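Local coordinates for binding domain (Hc) of Paraclostridial Mosquitocidal Protein 1 (Paraclostridium bifermentans, PDB 6HOX), which probably directs a botulinum-like, Anopheles-specific mosquitocidal neurotoxin to the nerve cells of its host, at residues Tyr286-Ser291 and Trp410-Ser415; Leu345-Pro350 and Arg358-Asn363; Gly365-Leu370 and Ile387-Arg392. All coordinates share one frame; numbering follows the deposited sequence.

Interaction 1: Tyr286-Ser291 and Trp410-Ser415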
loop_
_atom_site.group_PDB
_atom_site.type_symbol
_atom_site.label_atom_id
_atom_site.label_comp_id
_atom_site.label_asym_id
_atom_site.label_seq_id
_atom_site.Cartn_x
_atom_site.Cartn_y
_atom_site.Cartn_z
ATOM N N TYR A 286 -10.569 15.774 28.398
ATOM C CA TYR A 286 -9.415 15.510 27.549
ATOM C C TYR A 286 -9.802 15.701 26.073
ATOM O O TYR A 286 -10.800 15.144 25.605
ATOM C CB TYR A 286 -8.906 14.084 27.756
ATOM C CG TYR A 286 -8.584 13.718 29.180
ATOM C CD1 TYR A 286 -9.558 13.204 30.015
ATOM C CD2 TYR A 286 -7.298 13.841 29.676
ATOM C CE1 TYR A 286 -9.274 12.853 31.322
ATOM C CE2 TYR A 286 -6.991 13.478 30.977
ATOM C CZ TYR A 286 -7.985 12.986 31.805
ATOM O OH TYR A 286 -7.707 12.623 33.095
ATOM N N TYR A 287 -8.992 16.480 25.354
ATOM C CA TYR A 287 -9.177 16.771 23.942
ATOM C C TYR A 287 -8.067 16.093 23.139
ATOM O O TYR A 287 -6.888 16.323 23.393
ATOM C CB TYR A 287 -9.162 18.280 23.678
ATOM C CG TYR A 287 -10.406 19.019 24.106
ATOM C CD1 TYR A 287 -10.653 19.321 25.437
ATOM C CD2 TYR A 287 -11.361 19.392 23.178
ATOM C CE1 TYR A 287 -11.801 19.998 25.828
ATOM C CE2 TYR A 287 -12.515 20.066 23.552
ATOM C CZ TYR A 287 -12.742 20.374 24.883
ATOM O OH TYR A 287 -13.896 21.028 25.233
ATOM N N PRO A 288 -8.390 15.257 22.122
ATOM C CA PRO A 288 -7.360 14.782 21.197
ATOM C C PRO A 288 -7.062 15.901 20.189
ATOM O O PRO A 288 -7.951 16.670 19.839
ATOM C CB PRO A 288 -8.015 13.542 20.577
ATOM C CG PRO A 288 -9.489 13.906 20.545
ATOM C CD PRO A 288 -9.721 14.721 21.807
ATOM N N TYR A 289 -5.817 15.967 19.714
ATOM C CA TYR A 289 -5.444 16.914 18.667
ATOM C C TYR A 289 -4.305 16.315 17.824
ATOM O O TYR A 289 -3.604 15.408 18.272
ATOM C CB TYR A 289 -5.079 18.270 19.290
ATOM C CG TYR A 289 -3.810 18.276 20.107
ATOM C CD1 TYR A 289 -3.802 17.829 21.416
ATOM C CD2 TYR A 289 -2.613 18.713 19.566
ATOM C CE1 TYR A 289 -2.641 17.813 22.171
ATOM C CE2 TYR A 289 -1.440 18.707 20.308
ATOM C CZ TYR A 289 -1.455 18.255 21.614
ATOM O OH TYR A 289 -0.299 18.250 22.349
ATOM N N ILE A 290 -4.151 16.801 16.585
ATOM C CA ILE A 290 -2.981 16.461 15.774
ATOM C C ILE A 290 -1.924 17.539 16.026
ATOM O O ILE A 290 -2.180 18.725 15.865
ATOM C CB ILE A 290 -3.314 16.324 14.274
ATOM C CG1 ILE A 290 -4.457 15.342 14.017
ATOM C CG2 ILE A 290 -2.078 15.904 13.488
ATOM C CD1 ILE A 290 -4.056 13.897 14.204
ATOM N N SER A 291 -0.740 17.098 16.450
ATOM C CA SER A 291 0.363 17.982 16.710
ATOM C C SER A 291 1.052 18.345 15.392
ATOM O O SER A 291 0.736 17.778 14.351
ATOM C CB SER A 291 1.313 17.350 17.676
ATOM O OG SER A 291 2.178 18.318 18.235
ATOM N N TRP A 410 -3.968 20.849 15.871
ATOM C CA TRP A 410 -5.301 20.990 15.313
ATOM C C TRP A 410 -6.221 20.025 16.051
ATOM O O TRP A 410 -5.920 18.829 16.132
ATOM C CB TRP A 410 -5.295 20.738 13.802
ATOM C CG TRP A 410 -4.362 21.643 13.064
ATOM C CD1 TRP A 410 -4.637 22.884 12.572
ATOM C CD2 TRP A 410 -2.969 21.402 12.788
ATOM N NE1 TRP A 410 -3.521 23.426 11.995
ATOM C CE2 TRP A 410 -2.484 22.537 12.101
ATOM C CE3 TRP A 410 -2.091 20.340 13.041
ATOM C CZ2 TRP A 410 -1.162 22.635 11.662
ATOM C CZ3 TRP A 410 -0.786 20.437 12.606
ATOM C CH2 TRP A 410 -0.328 21.573 11.931
ATOM N N TYR A 411 -7.298 20.574 16.627
ATOM C CA TYR A 411 -8.281 19.778 17.374
ATOM C C TYR A 411 -9.129 18.984 16.383
ATOM O O TYR A 411 -9.279 19.388 15.223
ATOM C CB TYR A 411 -9.125 20.673 18.286
ATOM C CG TYR A 411 -8.335 21.184 19.465
ATOM C CD1 TYR A 411 -8.155 20.391 20.589
ATOM C CD2 TYR A 411 -7.712 22.423 19.434
ATOM C CE1 TYR A 411 -7.415 20.834 21.670
ATOM C CE2 TYR A 411 -6.959 22.876 20.506
ATOM C CZ TYR A 411 -6.811 22.078 21.630
ATOM O OH TYR A 411 -6.061 22.494 22.693
ATOM N N LEU A 412 -9.643 17.849 16.848
ATOM C CA LEU A 412 -10.562 17.043 16.039
ATOM C C LEU A 412 -11.979 17.600 16.241
ATOM O O LEU A 412 -12.317 18.030 17.353
ATOM C CB LEU A 412 -10.475 15.574 16.464
ATOM C CG LEU A 412 -9.332 14.746 15.879
ATOM C CD1 LEU A 412 -7.986 15.339 16.235
ATOM C CD2 LEU A 412 -9.417 13.312 16.379
ATOM N N TYR A 413 -12.787 17.615 15.172
ATOM C CA TYR A 413 -14.172 18.082 15.274
ATOM C C TYR A 413 -15.077 17.366 14.261
ATOM O O TYR A 413 -14.617 16.792 13.246
ATOM C CB TYR A 413 -14.229 19.612 15.162
ATOM C CG TYR A 413 -14.258 20.164 13.763
ATOM C CD1 TYR A 413 -13.119 20.139 12.965
ATOM C CD2 TYR A 413 -15.414 20.716 13.232
ATOM C CE1 TYR A 413 -13.138 20.611 11.661
ATOM C CE2 TYR A 413 -15.447 21.204 11.934
ATOM C CZ TYR A 413 -14.303 21.157 11.152
ATOM O OH TYR A 413 -14.304 21.661 9.883
ATOM N N SER A 414 -16.382 17.387 14.564
ATOM C CA SER A 414 -17.422 16.874 13.681
ATOM C C SER A 414 -17.912 17.976 12.731
ATOM O O SER A 414 -18.632 18.862 13.165
ATOM C CB SER A 414 -18.552 16.314 14.473
ATOM O OG SER A 414 -19.590 15.910 13.605
ATOM N N SER A 415 -17.543 17.892 11.444
ATOM C CA SER A 415 -17.898 18.917 10.437
ATOM C C SER A 415 -19.216 18.555 9.748
ATOM O O SER A 415 -19.267 17.637 8.929
ATOM C CB SER A 415 -16.819 19.126 9.390
ATOM O OG SER A 415 -17.281 20.018 8.362
#

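Interaction 2: Leu345-Pro350 and Arg358-Asn363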
loop_
_atom_site.group_PDB
_atom_site.type_symbol
_atom_site.label_atom_id
_atom_site.label_comp_id
_atom_site.label_asym_id
_atom_site.label_seq_id
_atom_site.Cartn_x
_atom_site.Cartn_y
_atom_site.Cartn_z
ATOM N N LEU A 345 -11.215 5.261 27.669
ATOM C CA LEU A 345 -11.774 6.429 27.007
ATOM C C LEU A 345 -11.901 6.169 25.495
ATOM O O LEU A 345 -11.037 5.498 24.896
ATOM C CB LEU A 345 -10.894 7.648 27.300
ATOM C CG LEU A 345 -10.704 7.990 28.786
ATOM C CD1 LEU A 345 -10.101 9.378 28.933
ATOM C CD2 LEU A 345 -12.014 7.905 29.550
ATOM N N ILE A 346 -12.982 6.719 24.907
ATOM C CA ILE A 346 -13.263 6.642 23.470
ATOM C C ILE A 346 -13.466 8.051 22.894
ATOM O O ILE A 346 -13.750 9.036 23.610
ATOM C CB ILE A 346 -14.463 5.721 23.176
ATOM C CG1 ILE A 346 -15.754 6.215 23.833
ATOM C CG2 ILE A 346 -14.148 4.282 23.563
ATOM C CD1 ILE A 346 -16.996 5.537 23.299
ATOM N N LEU A 347 -13.276 8.147 21.572
ATOM C CA LEU A 347 -13.451 9.380 20.842
ATOM C C LEU A 347 -14.943 9.648 20.749
ATOM O O LEU A 347 -15.670 8.829 20.224
ATOM C CB LEU A 347 -12.834 9.228 19.448
ATOM C CG LEU A 347 -12.853 10.462 18.550
ATOM C CD1 LEU A 347 -11.937 11.533 19.107
ATOM C CD2 LEU A 347 -12.434 10.086 17.130
ATOM N N THR A 348 -15.391 10.778 21.294
ATOM C CA THR A 348 -16.817 11.106 21.261
ATOM C C THR A 348 -16.988 12.624 21.361
ATOM O O THR A 348 -16.015 13.367 21.412
ATOM C CB THR A 348 -17.558 10.308 22.346
ATOM O OG1 THR A 348 -18.962 10.404 22.092
ATOM C CG2 THR A 348 -17.230 10.777 23.749
ATOM N N LEU A 349 -18.240 13.073 21.325
ATOM C CA LEU A 349 -18.555 14.459 21.578
ATOM C C LEU A 349 -18.913 14.596 23.047
ATOM O O LEU A 349 -19.393 13.650 23.678
ATOM C CB LEU A 349 -19.711 14.928 20.685
ATOM C CG LEU A 349 -19.348 15.187 19.222
ATOM C CD1 LEU A 349 -20.575 15.136 18.332
ATOM C CD2 LEU A 349 -18.636 16.506 19.064
ATOM N N PRO A 350 -18.714 15.797 23.625
ATOM C CA PRO A 350 -19.184 16.063 24.980
ATOM C C PRO A 350 -20.700 16.309 24.954
ATOM O O PRO A 350 -21.288 16.633 23.897
ATOM C CB PRO A 350 -18.395 17.318 25.357
ATOM C CG PRO A 350 -18.268 18.066 24.042
ATOM C CD PRO A 350 -18.131 16.986 22.984
ATOM N N ARG A 358 -18.451 21.483 18.365
ATOM C CA ARG A 358 -18.322 20.244 17.599
ATOM C C ARG A 358 -16.956 19.575 17.819
ATOM O O ARG A 358 -16.637 18.576 17.136
ATOM C CB ARG A 358 -18.564 20.577 16.123
ATOM C CG ARG A 358 -20.018 20.897 15.805
ATOM C CD ARG A 358 -20.218 21.457 14.407
ATOM N NE ARG A 358 -21.613 21.367 14.007
ATOM C CZ ARG A 358 -22.185 20.314 13.418
ATOM N NH1 ARG A 358 -21.480 19.232 13.134
ATOM N NH2 ARG A 358 -23.468 20.360 13.095
ATOM N N TYR A 359 -16.161 20.096 18.765
ATOM C CA TYR A 359 -14.858 19.523 19.097
ATOM C C TYR A 359 -15.042 18.174 19.788
ATOM O O TYR A 359 -15.906 18.003 20.670
ATOM C CB TYR A 359 -14.032 20.464 19.982
ATOM C CG TYR A 359 -13.707 21.765 19.309
ATOM C CD1 TYR A 359 -12.827 21.821 18.240
ATOM C CD2 TYR A 359 -14.323 22.941 19.697
ATOM C CE1 TYR A 359 -12.564 23.009 17.581
ATOM C CE2 TYR A 359 -14.060 24.144 19.056
ATOM C CZ TYR A 359 -13.175 24.179 17.998
ATOM O OH TYR A 359 -12.917 25.363 17.368
ATOM N N MET A 360 -14.195 17.215 19.398
ATOM C CA MET A 360 -14.242 15.889 19.970
ATOM C C MET A 360 -13.438 15.898 21.267
ATOM O O MET A 360 -12.481 16.647 21.373
ATOM C CB MET A 360 -13.659 14.834 19.022
ATOM C CG MET A 360 -14.268 14.849 17.630
ATOM S SD MET A 360 -16.047 14.491 17.574
ATOM C CE MET A 360 -16.075 12.750 17.981
ATOM N N VAL A 361 -13.833 15.024 22.199
ATOM C CA VAL A 361 -13.177 14.798 23.448
ATOM C C VAL A 361 -12.954 13.290 23.590
ATOM O O VAL A 361 -13.432 12.517 22.758
ATOM C CB VAL A 361 -14.014 15.363 24.622
ATOM C CG1 VAL A 361 -14.188 16.871 24.507
ATOM C CG2 VAL A 361 -15.372 14.678 24.727
ATOM N N LEU A 362 -12.198 12.899 24.624
ATOM C CA LEU A 362 -12.037 11.522 25.034
ATOM C C LEU A 362 -12.840 11.317 26.318
ATOM O O LEU A 362 -12.598 11.987 27.303
ATOM C CB LEU A 362 -10.556 11.209 25.274
ATOM C CG LEU A 362 -9.613 11.586 24.140
ATOM C CD1 LEU A 362 -8.184 11.239 24.504
ATOM C CD2 LEU A 362 -10.019 10.907 22.833
ATOM N N ASN A 363 -13.788 10.378 26.282
ATOM C CA ASN A 363 -14.750 10.223 27.342
ATOM C C ASN A 363 -15.067 8.740 27.486
ATOM O O ASN A 363 -15.055 8.025 26.502
ATOM C CB ASN A 363 -16.022 11.020 27.051
ATOM C CG ASN A 363 -16.750 11.483 28.294
ATOM O OD1 ASN A 363 -16.293 12.384 28.980
ATOM N ND2 ASN A 363 -17.910 10.912 28.560
#

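Interaction 3: Gly365-Leu370 and Ile387-Arg392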
loop_
_atom_site.group_PDB
_atom_site.type_symbol
_atom_site.label_atom_id
_atom_site.label_comp_id
_atom_site.label_asym_id
_atom_site.label_seq_id
_atom_site.Cartn_x
_atom_site.Cartn_y
_atom_site.Cartn_z
ATOM N N GLY A 365 -18.006 7.943 28.548
ATOM C CA GLY A 365 -19.399 8.014 28.124
ATOM C C GLY A 365 -19.552 8.219 26.620
ATOM O O GLY A 365 -19.336 9.330 26.102
ATOM N N ARG A 366 -19.953 7.134 25.948
ATOM C CA ARG A 366 -20.370 7.097 24.548
ATOM C C ARG A 366 -21.523 8.083 24.337
ATOM O O ARG A 366 -22.544 7.999 25.018
ATOM C CB ARG A 366 -20.793 5.663 24.209
ATOM C CG ARG A 366 -20.826 5.316 22.730
ATOM C CD ARG A 366 -20.774 3.811 22.547
ATOM N NE ARG A 366 -20.769 3.453 21.138
ATOM C CZ ARG A 366 -21.844 3.402 20.352
ATOM N NH1 ARG A 366 -23.061 3.574 20.854
ATOM N NH2 ARG A 366 -21.698 3.181 19.056
ATOM N N ASN A 367 -21.331 9.024 23.410
ATOM C CA ASN A 367 -22.275 10.086 23.116
ATOM C C ASN A 367 -22.429 10.221 21.593
ATOM O O ASN A 367 -21.786 11.057 20.965
ATOM C CB ASN A 367 -21.832 11.419 23.723
ATOM C CG ASN A 367 -22.813 12.528 23.428
ATOM O OD1 ASN A 367 -23.980 12.255 23.170
ATOM N ND2 ASN A 367 -22.367 13.770 23.469
ATOM N N GLY A 368 -23.312 9.398 21.025
ATOM C CA GLY A 368 -23.509 9.302 19.596
ATOM C C GLY A 368 -22.816 8.068 19.057
ATOM O O GLY A 368 -22.353 7.238 19.841
ATOM N N ASP A 369 -22.767 7.949 17.722
ATOM C CA ASP A 369 -22.183 6.799 17.049
ATOM C C ASP A 369 -21.133 7.295 16.054
ATOM O O ASP A 369 -21.272 8.369 15.495
ATOM C CB ASP A 369 -23.253 5.960 16.346
ATOM C CG ASP A 369 -24.308 5.424 17.300
ATOM O OD1 ASP A 369 -25.270 6.158 17.583
ATOM O OD2 ASP A 369 -24.134 4.296 17.788
ATOM N N LEU A 370 -20.064 6.504 15.922
ATOM C CA LEU A 370 -19.054 6.624 14.892
ATOM C C LEU A 370 -19.283 5.497 13.893
ATOM O O LEU A 370 -19.511 4.356 14.288
ATOM C CB LEU A 370 -17.655 6.497 15.497
ATOM C CG LEU A 370 -16.965 7.800 15.863
ATOM C CD1 LEU A 370 -17.865 8.628 16.750
ATOM C CD2 LEU A 370 -15.618 7.528 16.526
ATOM N N ILE A 387 -19.750 10.947 12.168
ATOM C CA ILE A 387 -20.266 11.192 13.504
ATOM C C ILE A 387 -21.786 11.359 13.386
ATOM O O ILE A 387 -22.252 12.224 12.630
ATOM C CB ILE A 387 -19.645 12.468 14.121
ATOM C CG1 ILE A 387 -18.113 12.503 14.050
ATOM C CG2 ILE A 387 -20.164 12.688 15.533
ATOM C CD1 ILE A 387 -17.442 11.353 14.736
ATOM N N PHE A 388 -22.526 10.540 14.138
ATOM C CA PHE A 388 -23.983 10.591 14.248
ATOM C C PHE A 388 -24.323 11.041 15.661
ATOM O O PHE A 388 -24.059 10.306 16.606
ATOM C CB PHE A 388 -24.640 9.222 14.048
ATOM C CG PHE A 388 -24.568 8.713 12.637
ATOM C CD1 PHE A 388 -25.543 9.054 11.714
ATOM C CD2 PHE A 388 -23.507 7.924 12.224
ATOM C CE1 PHE A 388 -25.463 8.614 10.405
ATOM C CE2 PHE A 388 -23.431 7.485 10.912
ATOM C CZ PHE A 388 -24.409 7.829 10.006
ATOM N N GLU A 389 -24.884 12.244 15.782
ATOM C CA GLU A 389 -25.178 12.818 17.089
ATOM C C GLU A 389 -26.338 13.794 16.915
ATOM O O GLU A 389 -26.487 14.420 15.869
ATOM C CB GLU A 389 -23.933 13.493 17.675
ATOM C CG GLU A 389 -24.035 13.802 19.161
ATOM C CD GLU A 389 -24.455 15.207 19.577
ATOM O OE1 GLU A 389 -24.443 16.142 18.738
ATOM O OE2 GLU A 389 -24.763 15.371 20.771
ATOM N N MET A 390 -27.142 13.916 17.968
ATOM C CA MET A 390 -28.404 14.631 17.884
ATOM C C MET A 390 -28.215 15.992 17.203
ATOM O O MET A 390 -28.932 16.313 16.273
ATOM C CB MET A 390 -29.020 14.826 19.270
ATOM C CG MET A 390 -30.528 14.859 19.221
ATOM S SD MET A 390 -31.242 14.366 20.789
ATOM C CE MET A 390 -32.982 14.365 20.354
ATOM N N TYR A 391 -27.221 16.771 17.636
ATOM C CA TYR A 391 -27.080 18.143 17.163
ATOM C C TYR A 391 -25.849 18.350 16.280
ATOM O O TYR A 391 -25.747 19.395 15.697
ATOM C CB TYR A 391 -26.991 19.108 18.346
ATOM C CG TYR A 391 -28.131 18.951 19.315
ATOM C CD1 TYR A 391 -29.422 19.323 18.966
ATOM C CD2 TYR A 391 -27.924 18.385 20.561
ATOM C CE1 TYR A 391 -30.480 19.155 19.850
ATOM C CE2 TYR A 391 -28.967 18.216 21.453
ATOM C CZ TYR A 391 -30.249 18.595 21.096
ATOM O OH TYR A 391 -31.262 18.407 21.985
ATOM N N ARG A 392 -24.923 17.386 16.212
ATOM C CA ARG A 392 -23.602 17.652 15.630
ATOM C C ARG A 392 -23.171 16.514 14.690
ATOM O O ARG A 392 -22.020 16.084 14.694
ATOM C CB ARG A 392 -22.590 17.892 16.752
ATOM C CG ARG A 392 -22.838 19.173 17.543
ATOM C CD ARG A 392 -22.123 19.180 18.885
ATOM N NE ARG A 392 -22.675 18.208 19.820
ATOM C CZ ARG A 392 -22.300 18.101 21.095
ATOM N NH1 ARG A 392 -21.353 18.896 21.569
ATOM N NH2 ARG A 392 -22.866 17.213 21.887
HETATM O O HOH W 1 -25.150 15.727 24.034
HETATM O O HOH W 2 -26.705 8.300 17.443
#

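Interaction 1: Tyr286-Ser291 and Trp410-Ser415
One of the antiparallel strand pairings of the beta-trefoil, the C-terminal half of the receptor-binding domain, is made where I290 meets W410. The two form a hydrogen-bonded pair. I290 N donates to W410 O at 2.7 Å, and W410 N returns a bond of 2.8 Å to I290 O. The pairing is brief, consistent with segment axes at 126°, so the backbones splay. One step on, Y289 and Y411 make a non-hydrogen-bonded pair with CA atoms 4.2 Å apart, and further along side chains take over. L412 reaches across the splayed backbones: its CD1 rests near Y289 CA and I290 CG1, its CD2 lies 4.2 Å from P288 CG, and its side chain crosses that of I290 at about a right angle. Y287, Y289 and Y411 form an aromatic cluster. CG of Y411 is anti to its carbonyl carbon (chi1 -72°), a turn that starts its ring toward the other strand. There Y289 CB lies over one face of the Y411 ring, while Y287 CB comes to its edge, 3.7 Å from CE1. The rings of Y287 and Y411 are almost perpendicular, with planes at 86°, and the hydroxyl of Y411 is hydrogen-bonded to K280 NZ. Strand 275-280 flanks 286-291 and strand 394-398 flanks 410-415, where I398 packs against both I290 and W410. The indole of W410 leaves by the other face of the pairing, shared with I290, and its six-membered ring comes over to the backbone carbonyls. W410 CE3 is 3.3 Å from I290 O, and CZ3 brings the ring edge to within 3.5 Å of S291 O, a buried carbonyl oxygen with no hydrogen-bonding partner in the model.

Interaction 2: Leu345-Pro350 and Arg358-Asn363
L347 and M360 pack tightly in a beta hairpin, between strands 345-348 and 361-363 of the trefoil and the loop that joins them. With T348, L349, P350 and V361 they make up its buried packing. Their side chains cross at about a right angle, with L347 CD1 3.7 Å from M360 CB. The methionine is bent at chi2 and chi3: its SD lies 3.6 Å from L349 CD2, and its CE comes against the carbonyl group of T348. P350 rests its CD on Y359 O and V361 CG2. L412 of strand 409-415 touches both L347 and M360, which buries this part further. T348 N donates to V361 O at 3.0 Å in a nearly straight bond, and V361 N donates back to T348 O. T348 OG1 stands anti to the backbone N (chi1 -167°) and bonds to N367 N, while T348 CG2 meets N363 CB at 3.5 Å.

L345, I346 and N363 at one end, and R358 and Y359 at the other, are partly exposed. I346 N donates to N363 O at 2.9 Å, and N363 N to I346 O at 3.0 Å. L345 lays CB against L362 CB (4.1 Å) while its CD1 nears L362 O, the two side chains crossing at about a right angle. All four hydrogen bonds across the contact are backbone to backbone, so the side chains add apolar contacts and not polar bonds.

Interaction 3: Gly365-Leu370 and Ile387-Arg392
The amide of N367 stands almost perpendicular to the carboxylate of E389, their planes 89° apart, with N367 ND2 3.9 Å from E389 OE2; a water beside them bridges the two by weak bonds. That carboxylate is gripped side-on by R392 of its own segment, from within the guanidinium plane: R392 NE bonds to E389 OE1 at 2.9 Å and R392 NH2 to E389 OE2 at the same length, in a salt bridge. Both nitrogens meet the oxygens from above the carboxylate plane, and Y391 N reaches OE1 from the opposite face. OE1 therefore takes two donors, one on each face, which should pin the rotation of the carboxylate. The guanidinium of R366 has G368 O over the centre of one face, 3.8 Å above the plane, and its NH2 forms a salt bridge with D369 OD2, again within one segment. D369 O lies at the edge of the F388 ring.

The backbones pair in antiparallel fashion. D369 N donates to F388 O and F388 N to D369 O. G368, with a positive phi of 102°, brings its CA to 3.2 Å from F388 O as the chain enters the strand. A water gives a 2.6 Å bond to D369 OD1 and a weak one to F388 O. On the other face L370 and I387 lie side by side, pointing the same way, and their CD1 atoms are 3.4 Å apart, tighter than usual for carbons.

The pair forms one end of the hairpin of strands 369-373 and 384-388. Strand 333-339 lies alongside through L370 and A335, with D336 taking a salt bridge from R366 NE; strand 394-398 borders the other side, where I387 bonds to G394. Toward the preceding hairpin, N367 ND2 bonds to L349 O and R392 NH2 to P350 O.

How the interactions relate
All three contacts lie in the trefoil half of the domain, interactions 2 and 3 being nested within the chain span closed by interaction 1. Interaction 1 is the buried one, joining distant strands through two backbone bonds and an aromatic cluster. Interaction 2, about 9 Å away between centres, is more fully paired by backbone bonds and largely aliphatic, and joins interaction 1 through Y286 O with L362 N and R358 O with S414 N. Interaction 3, partly buried, has the charged chemistry, with salt bridges within each segment and waters beside a single apolar pair. It touches segment 345-350 at its loop end, and interaction 1 through S414 OG and R392 O.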